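Side-chain contacts in beta-N-acetylhexosaminidase (Arthrobacter aurescens, PDB 3RCN), which probably hydrolyses terminal non-reducing N-acetyl-D-hexosamine residues of N-acetyl-beta-D-hexosaminides, as a member of glycoside hydrolase family 20: residues L45-G50 and A234-T239; G97-A102 and V163-K168; R159-M164 and N170-H175; V399-H404 and Q453-S458. All blocks are in the same frame, centred on the assembly; numbering follows the deposited sequence.

Contact 1. Residues L45-G50 and A234-T239. With GOL (glycerol), chain N; SO4 (sulfate ion), chain H.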
loop_
_atom_site.group_PDB
_atom_site.type_symbol
_atom_site.label_atom_id
_atom_site.label_comp_id
_atom_site.label_asym_id
_atom_site.label_seq_id
_atom_site.Cartn_x
_atom_site.Cartn_y
_atom_site.Cartn_z
ATOM N N LEU A 45 -1.930 18.316 -8.866
ATOM C CA LEU A 45 -1.008 18.160 -9.988
ATOM C C LEU A 45 0.440 18.408 -9.555
ATOM O O LEU A 45 1.350 17.607 -9.839
ATOM C CB LEU A 45 -1.382 19.130 -11.102
ATOM C CG LEU A 45 -0.641 18.940 -12.418
ATOM C CD1 LEU A 45 -0.932 17.548 -12.970
ATOM C CD2 LEU A 45 -1.056 20.023 -13.402
ATOM N N THR A 46 0.638 19.524 -8.858
ATOM C CA THR A 46 1.925 19.850 -8.272
ATOM C C THR A 46 2.497 18.678 -7.480
ATOM O O THR A 46 3.646 18.314 -7.659
ATOM C CB THR A 46 1.831 21.071 -7.352
ATOM O OG1 THR A 46 1.643 22.250 -8.143
ATOM C CG2 THR A 46 3.112 21.215 -6.534
ATOM N N ARG A 47 1.692 18.084 -6.612
ATOM C CA ARG A 47 2.146 16.941 -5.837
ATOM C C ARG A 47 2.443 15.725 -6.709
ATOM O O ARG A 47 3.472 15.074 -6.535
ATOM C CB ARG A 47 1.134 16.572 -4.751
ATOM C CG ARG A 47 1.063 17.562 -3.612
ATOM C CD ARG A 47 0.919 16.850 -2.283
ATOM N NE ARG A 47 -0.203 15.923 -2.277
ATOM C CZ ARG A 47 -1.460 16.310 -2.107
ATOM N NH1 ARG A 47 -1.723 17.599 -1.942
ATOM N NH2 ARG A 47 -2.449 15.424 -2.112
ATOM N N ALA A 48 1.557 15.409 -7.647
ATOM C CA ALA A 48 1.703 14.168 -8.406
ATOM C C ALA A 48 2.865 14.237 -9.389
ATOM O O ALA A 48 3.724 13.348 -9.428
ATOM C CB ALA A 48 0.436 13.848 -9.131
ATOM N N LEU A 49 2.877 15.309 -10.172
ATOM C CA LEU A 49 3.854 15.497 -11.226
ATOM C C LEU A 49 5.220 15.883 -10.656
ATOM O O LEU A 49 6.252 15.487 -11.188
ATOM C CB LEU A 49 3.354 16.561 -12.198
ATOM C CG LEU A 49 4.109 16.758 -13.505
ATOM C CD1 LEU A 49 4.090 15.480 -14.337
ATOM C CD2 LEU A 49 3.481 17.903 -14.256
ATOM N N GLY A 50 5.226 16.659 -9.578
ATOM C CA GLY A 50 6.461 16.967 -8.883
ATOM C C GLY A 50 7.146 15.697 -8.401
ATOM O O GLY A 50 8.354 15.522 -8.567
ATOM N N ALA A 234 -11.819 13.220 -1.565
ATOM C CA ALA A 234 -12.373 14.517 -1.920
ATOM C C ALA A 234 -11.360 15.351 -2.706
ATOM O O ALA A 234 -11.726 16.115 -3.619
ATOM C CB ALA A 234 -12.843 15.250 -0.671
ATOM N N ASP A 235 -10.083 15.200 -2.362
ATOM C CA ASP A 235 -9.025 15.857 -3.130
ATOM C C ASP A 235 -9.034 15.364 -4.577
ATOM O O ASP A 235 -8.648 16.080 -5.489
ATOM C CB ASP A 235 -7.652 15.595 -2.505
ATOM C CG ASP A 235 -7.336 16.532 -1.339
ATOM O OD1 ASP A 235 -8.107 17.509 -1.114
ATOM O OD2 ASP A 235 -6.295 16.290 -0.667
ATOM N N ARG A 236 -9.430 14.111 -4.762
ATOM C CA ARG A 236 -9.580 13.498 -6.086
ATOM C C ARG A 236 -11.010 13.511 -6.672
ATOM O O ARG A 236 -11.298 12.784 -7.633
ATOM C CB ARG A 236 -8.941 12.106 -6.111
ATOM C CG ARG A 236 -7.410 12.149 -5.977
ATOM C CD ARG A 236 -6.908 11.015 -5.097
ATOM N NE ARG A 236 -5.484 11.125 -4.809
ATOM C CZ ARG A 236 -4.956 11.861 -3.833
ATOM N NH1 ARG A 236 -5.727 12.583 -3.034
ATOM N NH2 ARG A 236 -3.644 11.874 -3.658
ATOM N N HIS A 237 -11.929 14.218 -6.009
ATOM C CA HIS A 237 -13.286 14.402 -6.535
ATOM C C HIS A 237 -14.046 13.091 -6.615
ATOM O O HIS A 237 -14.809 12.828 -7.542
ATOM C CB HIS A 237 -13.276 15.144 -7.878
ATOM C CG HIS A 237 -12.821 16.559 -7.749
ATOM N ND1 HIS A 237 -13.662 17.574 -7.345
ATOM C CD2 HIS A 237 -11.597 17.121 -7.893
ATOM C CE1 HIS A 237 -12.983 18.703 -7.280
ATOM N NE2 HIS A 237 -11.727 18.456 -7.611
ATOM N N ILE A 238 -13.816 12.270 -5.609
ATOM C CA ILE A 238 -14.559 11.047 -5.454
ATOM C C ILE A 238 -15.444 11.192 -4.217
ATOM O O ILE A 238 -14.985 11.626 -3.151
ATOM C CB ILE A 238 -13.598 9.858 -5.340
ATOM C CG1 ILE A 238 -12.803 9.726 -6.644
ATOM C CG2 ILE A 238 -14.346 8.586 -5.016
ATOM C CD1 ILE A 238 -11.570 8.850 -6.534
ATOM N N THR A 239 -16.722 10.863 -4.381
ATOM C CA THR A 239 -17.670 10.886 -3.283
ATOM C C THR A 239 -17.619 9.505 -2.634
ATOM O O THR A 239 -17.620 8.491 -3.336
ATOM C CB THR A 239 -19.088 11.222 -3.797
ATOM O OG1 THR A 239 -19.118 12.578 -4.259
ATOM C CG2 THR A 239 -20.142 11.041 -2.699
HETATM C C1 GOL N . -7.504 18.892 -4.168
HETATM O O1 GOL N . -7.679 18.753 -5.567
HETATM C C2 GOL N . -6.067 19.275 -3.811
HETATM O O2 GOL N . -6.052 20.203 -2.743
HETATM C C3 GOL N . -5.282 18.022 -3.429
HETATM O O3 GOL N . -4.076 18.374 -2.789
HETATM S S SO4 H . 0.835 21.259 -2.447
HETATM O O1 SO4 H . 1.918 20.362 -2.828
HETATM O O2 SO4 H . 0.821 22.395 -3.369
HETATM O O3 SO4 H . -0.428 20.530 -2.510
HETATM O O4 SO4 H . 1.028 21.721 -1.077
HETATM O O HOH W 1 -1.612 12.929 -1.399
#
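R47, within helix 39-53, faces D235 and R236 where helix 223-235 ends in a Schellman motif, with H237 at positive phi and H237 N reaching A234 O at 3.1 Å. The contact is thin. No hydrogen bond crosses it directly: R47 NH2 stays 4.2 Å from D235 OD2, beyond a salt bridge, and 4.1 Å from R236 NH2. Bends at chi2 and chi3 turn the R47 guanidinium so that its edge meets several oxygens. R47 NH1 donates to glycerol O3 (2.6 Å, N-H...O angle 139°) and, less closely, to sulfate O3 (3.3 Å). The same glycerol gives its O1 to the backbone O of D235 at 2.8 Å, bridging the segments. A water makes the second bridge, accepting from R47 NH2 at 2.7 Å and from R236 NH2 at 3.2 Å; it sits in the plane of the R236 guanidinium, which is turned 46° from that of R47. R236 is held mainly by E162, salt-bridged through NE, and by F232. G51 and P118 of the second subunit also pack here. Glycerol and sulfate probably come from the crystallisation liquor, leaving a loosely packed seam between the domain 2 helix and the outer helices of the TIM barrel.

Contact 2. Residues G97-A102 and V163-K168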
loop_
_atom_site.group_PDB
_atom_site.type_symbol
_atom_site.label_atom_id
_atom_site.label_comp_id
_atom_site.label_asym_id
_atom_site.label_seq_id
_atom_site.Cartn_x
_atom_site.Cartn_y
_atom_site.Cartn_z
ATOM N N GLY A 97 -13.541 19.310 -13.108
ATOM C CA GLY A 97 -13.206 19.346 -14.519
ATOM C C GLY A 97 -11.711 19.511 -14.723
ATOM O O GLY A 97 -11.090 18.791 -15.510
ATOM N N ALA A 98 -11.138 20.471 -14.006
ATOM C CA ALA A 98 -9.710 20.742 -14.067
ATOM C C ALA A 98 -8.929 19.508 -13.631
ATOM O O ALA A 98 -7.875 19.203 -14.173
ATOM C CB ALA A 98 -9.363 21.934 -13.181
ATOM N N PHE A 99 -9.464 18.798 -12.646
ATOM C CA PHE A 99 -8.823 17.599 -12.152
ATOM C C PHE A 99 -8.737 16.578 -13.275
ATOM O O PHE A 99 -7.678 16.010 -13.523
ATOM C CB PHE A 99 -9.601 17.029 -10.955
ATOM C CG PHE A 99 -9.014 15.766 -10.404
ATOM C CD1 PHE A 99 -7.905 15.807 -9.569
ATOM C CD2 PHE A 99 -9.559 14.532 -10.728
ATOM C CE1 PHE A 99 -7.349 14.635 -9.056
ATOM C CE2 PHE A 99 -9.007 13.351 -10.221
ATOM C CZ PHE A 99 -7.907 13.405 -9.381
ATOM N N TYR A 100 -9.855 16.347 -13.960
ATOM C CA TYR A 100 -9.883 15.351 -15.025
ATOM C C TYR A 100 -8.969 15.753 -16.184
ATOM O O TYR A 100 -8.345 14.901 -16.815
ATOM C CB TYR A 100 -11.322 15.065 -15.472
ATOM C CG TYR A 100 -12.140 14.448 -14.361
ATOM C CD1 TYR A 100 -11.579 13.490 -13.517
ATOM C CD2 TYR A 100 -13.449 14.851 -14.117
ATOM C CE1 TYR A 100 -12.311 12.914 -12.473
ATOM C CE2 TYR A 100 -14.195 14.289 -13.059
ATOM C CZ TYR A 100 -13.608 13.327 -12.246
ATOM O OH TYR A 100 -14.318 12.772 -11.218
ATOM N N GLY A 101 -8.865 17.052 -16.440
ATOM C CA GLY A 101 -7.950 17.538 -17.453
ATOM C C GLY A 101 -6.524 17.154 -17.089
ATOM O O GLY A 101 -5.787 16.652 -17.925
ATOM N N ALA A 102 -6.159 17.398 -15.832
ATOM C CA ALA A 102 -4.886 16.998 -15.261
ATOM C C ALA A 102 -4.576 15.528 -15.501
ATOM O O ALA A 102 -3.449 15.184 -15.872
ATOM C CB ALA A 102 -4.853 17.299 -13.761
ATOM N N VAL A 163 -5.934 5.058 -8.097
ATOM C CA VAL A 163 -6.155 4.396 -9.379
ATOM C C VAL A 163 -7.557 4.685 -9.929
ATOM O O VAL A 163 -7.736 4.807 -11.142
ATOM C CB VAL A 163 -5.924 2.877 -9.282
ATOM C CG1 VAL A 163 -6.258 2.206 -10.590
ATOM C CG2 VAL A 163 -4.469 2.584 -8.887
HETATM N N MSE A 164 -8.544 4.802 -9.040
HETATM C CA MSE A 164 -9.905 5.172 -9.459
HETATM C C MSE A 164 -9.958 6.553 -10.107
HETATM O O MSE A 164 -10.584 6.737 -11.148
HETATM C CB MSE A 164 -10.877 5.181 -8.278
HETATM C CG MSE A 164 -11.321 3.833 -7.767
HETATM SE SE MSE A 164 -12.559 4.091 -6.264
HETATM C CE MSE A 164 -14.030 5.057 -7.087
ATOM N N ALA A 165 -9.325 7.530 -9.466
ATOM C CA ALA A 165 -9.384 8.897 -9.953
ATOM C C ALA A 165 -8.704 8.997 -11.320
ATOM O O ALA A 165 -9.052 9.847 -12.150
ATOM C CB ALA A 165 -8.736 9.844 -8.948
HETATM N N MSE A 166 -7.730 8.123 -11.546
HETATM C CA MSE A 166 -6.989 8.120 -12.800
HETATM C C MSE A 166 -7.883 7.653 -13.943
HETATM O O MSE A 166 -7.658 7.987 -15.103
HETATM C CB MSE A 166 -5.739 7.239 -12.687
HETATM C CG MSE A 166 -4.863 7.234 -13.935
HETATM SE SE MSE A 166 -5.284 5.777 -15.173
HETATM C CE MSE A 166 -3.970 4.432 -14.497
ATOM N N HIS A 167 -8.900 6.876 -13.601
ATOM C CA HIS A 167 -9.899 6.439 -14.576
ATOM C C HIS A 167 -11.135 7.353 -14.627
ATOM O O HIS A 167 -12.092 7.076 -15.353
ATOM C CB HIS A 167 -10.294 4.991 -14.322
ATOM C CG HIS A 167 -9.194 4.016 -14.601
ATOM N ND1 HIS A 167 -8.258 3.662 -13.655
ATOM C CD2 HIS A 167 -8.871 3.343 -15.729
ATOM C CE1 HIS A 167 -7.412 2.793 -14.184
ATOM N NE2 HIS A 167 -7.763 2.584 -15.438
ATOM N N LYS A 168 -11.085 8.444 -13.865
ATOM C CA LYS A 168 -12.149 9.440 -13.809
ATOM C C LYS A 168 -13.437 8.910 -13.183
ATOM O O LYS A 168 -14.499 9.438 -13.440
ATOM C CB LYS A 168 -12.443 9.973 -15.213
ATOM C CG LYS A 168 -11.306 10.796 -15.860
ATOM C CD LYS A 168 -11.720 11.309 -17.254
ATOM C CE LYS A 168 -10.764 12.359 -17.838
ATOM N NZ LYS A 168 -9.457 11.801 -18.288
#
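In the helix end that brings A165 and K168 to F99 and Y100, the V163 carbonyl oxygen is approached by three N-H groups. The side-chain donor is the clear one: H167 ND1 lies 2.8 Å from V163 O, with an N-H...O angle of 165° and the acceptor close to the ring plane, although the donor is tilted 30° from the carbonyl plane. The backbone N atoms of M166 and H167 add only weak bonds to the same oxygen. One residue further on, K168 N returns to A165 O at 3.0 Å, and K168 leaves the helix with positive phi in a Schellman motif.

That turn presents K168 to Y100. The two side chains run past each other in opposite directions: K168 CG is 3.6 Å from Y100 CD1, oblique to the ring, and K168 CE is 3.6 Å from Y100 CB. F99 uses its rim instead. With CG anti to the backbone N (chi1 179°), the ring extends toward helix 154-166, and F99 CZ meets A165 CB at 3.7 Å, edge on. The lysine's ammonium is spent on T104 OG1, while W483 takes part both in a cation-pi contact with K168 and in an edge-to-face one with Y100. Across this buried domain interface the contact is thus largely apolar: K168 contributes methylenes, while its ammonium, hydrogen-bonded to T104, is probably further stabilised by W483.

Contact 3. Residues R159-M164 and N170-H175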
loop_
_atom_site.group_PDB
_atom_site.type_symbol
_atom_site.label_atom_id
_atom_site.label_comp_id
_atom_site.label_asym_id
_atom_site.label_seq_id
_atom_site.Cartn_x
_atom_site.Cartn_y
_atom_site.Cartn_z
ATOM N N ARG A 159 -4.500 3.806 -2.218
ATOM C CA ARG A 159 -3.914 3.483 -3.523
ATOM C C ARG A 159 -4.970 3.066 -4.532
ATOM O O ARG A 159 -4.926 3.461 -5.699
ATOM C CB ARG A 159 -2.847 2.396 -3.393
ATOM C CG ARG A 159 -1.470 2.953 -3.100
ATOM C CD ARG A 159 -0.714 3.178 -4.387
ATOM N NE ARG A 159 -0.676 4.571 -4.774
ATOM C CZ ARG A 159 -0.285 4.990 -5.971
ATOM N NH1 ARG A 159 0.086 4.111 -6.884
ATOM N NH2 ARG A 159 -0.286 6.285 -6.265
ATOM N N PHE A 160 -5.920 2.258 -4.080
ATOM C CA PHE A 160 -7.080 1.923 -4.890
ATOM C C PHE A 160 -7.843 3.188 -5.315
ATOM O O PHE A 160 -8.287 3.300 -6.460
ATOM C CB PHE A 160 -7.994 0.982 -4.107
ATOM C CG PHE A 160 -9.226 0.553 -4.861
ATOM C CD1 PHE A 160 -9.178 -0.523 -5.739
ATOM C CD2 PHE A 160 -10.435 1.222 -4.685
ATOM C CE1 PHE A 160 -10.302 -0.916 -6.435
ATOM C CE2 PHE A 160 -11.566 0.830 -5.379
ATOM C CZ PHE A 160 -11.499 -0.242 -6.253
ATOM N N ILE A 161 -7.977 4.143 -4.399
ATOM C CA ILE A 161 -8.679 5.394 -4.693
ATOM C C ILE A 161 -7.924 6.221 -5.736
ATOM O O ILE A 161 -8.527 6.832 -6.616
ATOM C CB ILE A 161 -8.890 6.243 -3.422
ATOM C CG1 ILE A 161 -10.013 5.648 -2.575
ATOM C CG2 ILE A 161 -9.206 7.683 -3.790
ATOM C CD1 ILE A 161 -10.084 6.198 -1.157
ATOM N N GLU A 162 -6.598 6.216 -5.641
ATOM C CA GLU A 162 -5.754 6.944 -6.583
ATOM C C GLU A 162 -5.900 6.385 -7.999
ATOM O O GLU A 162 -5.980 7.136 -8.986
ATOM C CB GLU A 162 -4.295 6.872 -6.125
ATOM C CG GLU A 162 -3.343 7.707 -6.956
ATOM C CD GLU A 162 -3.342 9.184 -6.573
ATOM O OE1 GLU A 162 -2.494 9.555 -5.729
ATOM O OE2 GLU A 162 -4.167 9.969 -7.120
ATOM N N VAL A 163 -5.934 5.058 -8.097
ATOM C CA VAL A 163 -6.155 4.396 -9.379
ATOM C C VAL A 163 -7.557 4.685 -9.929
ATOM O O VAL A 163 -7.736 4.807 -11.142
ATOM C CB VAL A 163 -5.924 2.877 -9.282
ATOM C CG1 VAL A 163 -6.258 2.206 -10.590
ATOM C CG2 VAL A 163 -4.469 2.584 -8.887
HETATM N N MSE A 164 -8.544 4.802 -9.040
HETATM C CA MSE A 164 -9.905 5.172 -9.459
HETATM C C MSE A 164 -9.958 6.553 -10.107
HETATM O O MSE A 164 -10.584 6.737 -11.148
HETATM C CB MSE A 164 -10.877 5.181 -8.278
HETATM C CG MSE A 164 -11.321 3.833 -7.767
HETATM SE SE MSE A 164 -12.559 4.091 -6.264
HETATM C CE MSE A 164 -14.030 5.057 -7.087
ATOM N N ASN A 170 -15.869 8.826 -10.237
ATOM C CA ASN A 170 -16.230 9.732 -9.143
ATOM C C ASN A 170 -16.950 9.192 -7.891
ATOM O O ASN A 170 -17.196 9.953 -6.964
ATOM C CB ASN A 170 -16.941 10.970 -9.682
ATOM C CG ASN A 170 -18.264 10.645 -10.315
ATOM O OD1 ASN A 170 -18.727 9.505 -10.269
ATOM N ND2 ASN A 170 -18.891 11.653 -10.909
ATOM N N VAL A 171 -17.291 7.908 -7.836
ATOM C CA VAL A 171 -17.988 7.415 -6.643
ATOM C C VAL A 171 -17.392 6.139 -6.107
ATOM O O VAL A 171 -17.140 5.194 -6.852
ATOM C CB VAL A 171 -19.544 7.186 -6.850
ATOM C CG1 VAL A 171 -20.173 6.631 -5.586
ATOM C CG2 VAL A 171 -20.242 8.463 -7.210
ATOM N N LEU A 172 -17.175 6.116 -4.802
ATOM C CA LEU A 172 -16.678 4.922 -4.145
ATOM C C LEU A 172 -17.687 4.544 -3.102
ATOM O O LEU A 172 -17.934 5.295 -2.143
ATOM C CB LEU A 172 -15.323 5.156 -3.467
ATOM C CG LEU A 172 -14.949 4.058 -2.452
ATOM C CD1 LEU A 172 -14.572 2.741 -3.142
ATOM C CD2 LEU A 172 -13.822 4.519 -1.551
ATOM N N HIS A 173 -18.270 3.374 -3.303
ATOM C CA HIS A 173 -19.284 2.876 -2.405
ATOM C C HIS A 173 -18.570 1.879 -1.489
ATOM O O HIS A 173 -18.050 0.856 -1.939
ATOM C CB HIS A 173 -20.417 2.251 -3.223
ATOM C CG HIS A 173 -21.463 1.562 -2.404
ATOM N ND1 HIS A 173 -22.782 1.483 -2.800
ATOM C CD2 HIS A 173 -21.384 0.902 -1.222
ATOM C CE1 HIS A 173 -23.470 0.806 -1.898
ATOM N NE2 HIS A 173 -22.644 0.443 -0.932
ATOM N N LEU A 174 -18.519 2.216 -0.204
ATOM C CA LEU A 174 -17.659 1.525 0.739
ATOM C C LEU A 174 -18.479 0.615 1.625
ATOM O O LEU A 174 -19.130 1.083 2.546
ATOM C CB LEU A 174 -16.980 2.575 1.611
ATOM C CG LEU A 174 -15.675 2.171 2.277
ATOM C CD1 LEU A 174 -14.737 1.620 1.234
ATOM C CD2 LEU A 174 -15.054 3.362 2.969
ATOM N N HIS A 175 -18.385 -0.692 1.424
ATOM C CA HIS A 175 -19.313 -1.567 2.116
ATOM C C HIS A 175 -18.589 -1.958 3.404
ATOM O O HIS A 175 -17.718 -2.825 3.412
ATOM C CB HIS A 175 -19.570 -2.773 1.193
ATOM C CG HIS A 175 -20.432 -3.844 1.781
ATOM N ND1 HIS A 175 -21.809 -3.775 1.786
ATOM C CD2 HIS A 175 -20.115 -5.039 2.333
ATOM C CE1 HIS A 175 -22.301 -4.864 2.348
ATOM N NE2 HIS A 175 -21.296 -5.649 2.686
#
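The F160 ring meets L172 at its edge: L172 CD1 lies near the ring plane, 4.2 Å from F160 CE2. Chi1 of F160 is -179°, which carries the ring away from the helix axis toward the sheet, where F160 also touches T143 of strand 140-146. L172 of strand 171-175 receives the helix, its two methyls divided between partners. L172 CD2 lies 4.1 Å from I161 CG1 and from I161 CD1, the side chains crossing at about a right angle. L172 CD1 turns toward M164, 4.0 Å from the SE atom of this selenomethionine. The chain, bent at chi3 (62°), carries M164 CE onward to the strand, 3.8 Å from L172 CB and beside V171 O. No hydrogen bond joins the segments; the side chains themselves meet by apolar packing, and I161 also reaches I229 and F232 of helix 223-235.

The short axes of 159-164 and 171-175 approach to 10.2 Å and run nearly antiparallel, at 149°, as for a helix laid on a sheet. Helix 154-166 connects the parallel, adjacent strands 140-146 and 171-178, and this contact is the return half of that beta-alpha-beta crossover, the repeating unit of the TIM barrel.

Contact 4. Residues V399-H404 and Q453-S458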
loop_
_atom_site.group_PDB
_atom_site.type_symbol
_atom_site.label_atom_id
_atom_site.label_comp_id
_atom_site.label_asym_id
_atom_site.label_seq_id
_atom_site.Cartn_x
_atom_site.Cartn_y
_atom_site.Cartn_z
ATOM N N VAL A 399 -29.136 3.843 -10.080
ATOM C CA VAL A 399 -27.826 3.583 -10.658
ATOM C C VAL A 399 -27.774 2.093 -10.985
ATOM O O VAL A 399 -28.181 1.264 -10.169
ATOM C CB VAL A 399 -26.690 3.962 -9.696
ATOM C CG1 VAL A 399 -26.749 5.436 -9.382
ATOM C CG2 VAL A 399 -26.794 3.171 -8.422
HETATM N N MSE A 400 -27.314 1.749 -12.184
HETATM C CA MSE A 400 -27.283 0.347 -12.596
HETATM C C MSE A 400 -25.992 -0.368 -12.181
HETATM O O MSE A 400 -24.880 0.121 -12.400
HETATM C CB MSE A 400 -27.472 0.212 -14.104
HETATM C CG MSE A 400 -28.748 0.824 -14.620
HETATM SE SE MSE A 400 -30.327 -0.138 -14.001
HETATM C CE MSE A 400 -29.809 -1.917 -14.653
ATOM N N CYS A 401 -26.167 -1.518 -11.545
ATOM C CA CYS A 401 -25.085 -2.443 -11.304
ATOM C C CYS A 401 -25.604 -3.861 -11.440
ATOM O O CYS A 401 -25.746 -4.575 -10.449
ATOM C CB CYS A 401 -24.470 -2.216 -9.923
ATOM S SG CYS A 401 -25.647 -1.932 -8.596
ATOM N N PRO A 402 -25.907 -4.276 -12.673
ATOM C CA PRO A 402 -26.471 -5.613 -12.901
ATOM C C PRO A 402 -25.515 -6.699 -12.421
ATOM O O PRO A 402 -24.331 -6.639 -12.729
ATOM C CB PRO A 402 -26.622 -5.681 -14.423
ATOM C CG PRO A 402 -26.580 -4.265 -14.892
ATOM C CD PRO A 402 -25.726 -3.517 -13.920
ATOM N N GLU A 403 -26.031 -7.674 -11.679
ATOM C CA GLU A 403 -25.233 -8.781 -11.173
ATOM C C GLU A 403 -24.613 -9.622 -12.286
ATOM O O GLU A 403 -23.590 -10.253 -12.086
ATOM C CB GLU A 403 -26.081 -9.682 -10.270
ATOM C CG GLU A 403 -25.329 -10.900 -9.716
ATOM C CD GLU A 403 -26.254 -11.944 -9.083
ATOM O OE1 GLU A 403 -27.495 -11.844 -9.238
ATOM O OE2 GLU A 403 -25.733 -12.875 -8.434
ATOM N N HIS A 404 -25.246 -9.667 -13.449
ATOM C CA HIS A 404 -24.731 -10.512 -14.522
ATOM C C HIS A 404 -23.833 -9.757 -15.498
ATOM O O HIS A 404 -23.418 -10.300 -16.525
ATOM C CB HIS A 404 -25.853 -11.264 -15.239
ATOM C CG HIS A 404 -26.915 -10.377 -15.798
ATOM N ND1 HIS A 404 -27.799 -9.680 -15.000
ATOM C CD2 HIS A 404 -27.250 -10.083 -17.076
ATOM C CE1 HIS A 404 -28.628 -8.990 -15.764
ATOM N NE2 HIS A 404 -28.316 -9.217 -17.029
ATOM N N GLN A 453 -22.467 1.483 -11.707
ATOM C CA GLN A 453 -21.462 1.153 -10.717
ATOM C C GLN A 453 -20.993 -0.298 -10.861
ATOM O O GLN A 453 -21.787 -1.189 -11.153
ATOM C CB GLN A 453 -22.056 1.427 -9.340
ATOM C CG GLN A 453 -21.339 0.856 -8.163
ATOM C CD GLN A 453 -22.116 1.126 -6.888
ATOM O OE1 GLN A 453 -22.420 2.277 -6.573
ATOM N NE2 GLN A 453 -22.471 0.067 -6.162
ATOM N N ALA A 454 -19.703 -0.533 -10.653
ATOM C CA ALA A 454 -19.177 -1.890 -10.637
ATOM C C ALA A 454 -18.922 -2.310 -9.188
ATOM O O ALA A 454 -18.410 -1.524 -8.388
ATOM C CB ALA A 454 -17.894 -1.977 -11.455
ATOM N N ASN A 455 -19.294 -3.541 -8.853
ATOM C CA ASN A 455 -19.159 -4.036 -7.483
ATOM C C ASN A 455 -18.095 -5.120 -7.355
ATOM O O ASN A 455 -18.067 -6.068 -8.138
ATOM C CB ASN A 455 -20.500 -4.570 -6.956
ATOM C CG ASN A 455 -21.574 -3.494 -6.897
ATOM O OD1 ASN A 455 -21.269 -2.309 -6.877
ATOM N ND2 ASN A 455 -22.836 -3.908 -6.861
ATOM N N ILE A 456 -17.215 -4.966 -6.372
ATOM C CA ILE A 456 -16.215 -5.980 -6.078
ATOM C C ILE A 456 -16.471 -6.587 -4.693
ATOM O O ILE A 456 -16.125 -5.992 -3.665
ATOM C CB ILE A 456 -14.826 -5.304 -6.088
ATOM C CG1 ILE A 456 -14.696 -4.413 -7.332
ATOM C CG2 ILE A 456 -13.702 -6.328 -5.999
ATOM C CD1 ILE A 456 -13.517 -3.465 -7.285
ATOM N N TRP A 457 -16.992 -7.812 -4.664
ATOM C CA TRP A 457 -17.270 -8.470 -3.392
ATOM C C TRP A 457 -16.043 -9.269 -3.003
ATOM O O TRP A 457 -15.443 -9.927 -3.840
ATOM C CB TRP A 457 -18.502 -9.357 -3.495
ATOM C CG TRP A 457 -19.718 -8.565 -3.861
ATOM C CD1 TRP A 457 -20.279 -8.455 -5.099
ATOM C CD2 TRP A 457 -20.493 -7.735 -2.992
ATOM N NE1 TRP A 457 -21.354 -7.619 -5.051
ATOM C CE2 TRP A 457 -21.514 -7.163 -3.767
ATOM C CE3 TRP A 457 -20.431 -7.434 -1.627
ATOM C CZ2 TRP A 457 -22.476 -6.306 -3.228
ATOM C CZ3 TRP A 457 -21.376 -6.581 -1.089
ATOM C CH2 TRP A 457 -22.388 -6.026 -1.890
ATOM N N SER A 458 -15.654 -9.152 -1.742
ATOM C CA SER A 458 -14.339 -9.593 -1.273
ATOM C C SER A 458 -14.230 -10.976 -0.626
ATOM O O SER A 458 -13.188 -11.293 -0.056
ATOM C CB SER A 458 -13.629 -8.515 -0.446
ATOM O OG SER A 458 -14.230 -8.351 0.825
#
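C401 reaches Q453 and N455 with both atoms of its short side chain. C401 CB comes first: it sits beside the backbone O of Q453, 4.4 Å from Q453 CB, and 3.9 Å from N455 ND2. Chi1 of 43° then places SG between the backbone N and the carbonyl carbon, the crowded position, and from there C401 SG ends 3.8 Å from the same N455 ND2. This is van der Waals packing of a thiol against an amide nitrogen.

The other end of that amide, N455 OD1, is held by Q453. Q453 NE2 donates to N455 OD1 at 2.8 Å with an N-H...O angle of 164°, arriving in the carbonyl plane on a lone pair, while the acceptor lies close to the Q453 amide plane. Q453 OE1 is bonded in turn to Y140 OH. Both ends of the glutamine amide are therefore used, which is consistent with the modelled amide orientation and probably helps to set the rotation of N455, whose side chain is about 10 Å from that of E316, the predicted proton donor.

The backbones are tied by Q453 N to M400 O, 2.9 Å and 148° at the hydrogen. M400 is also paired with G451, so it bonds to residues two apart on its neighbour, as in a parallel ladder. C401 itself bonds back to S381. Strand 397-400 thus lies between strands 378-381 and 449-456 in the barrel sheet, with strand 140-146 following on the other side of 449-456.

How the contacts relate
From the N terminus, helix 39-53 opens contact 1, whose loop closes only at 234-239. Inside that long loop lie contact 2, from helix 95-109 to the end of helix 154-166, and contact 3, which begins on the same helix, sharing V163 and M164, and closes a few residues later at strand 171-178. Contacts 1 and 2 join domain 2 to the barrel domain and touch through R236 and F99. T239 runs on beside N170 and L172, probably hydrogen-bonded to both, so contact 1 leads into the sheet of contact 3. Contact 4 follows in series, closing its own loop within the barrel; H173 packs on Q453 and F160 on I456.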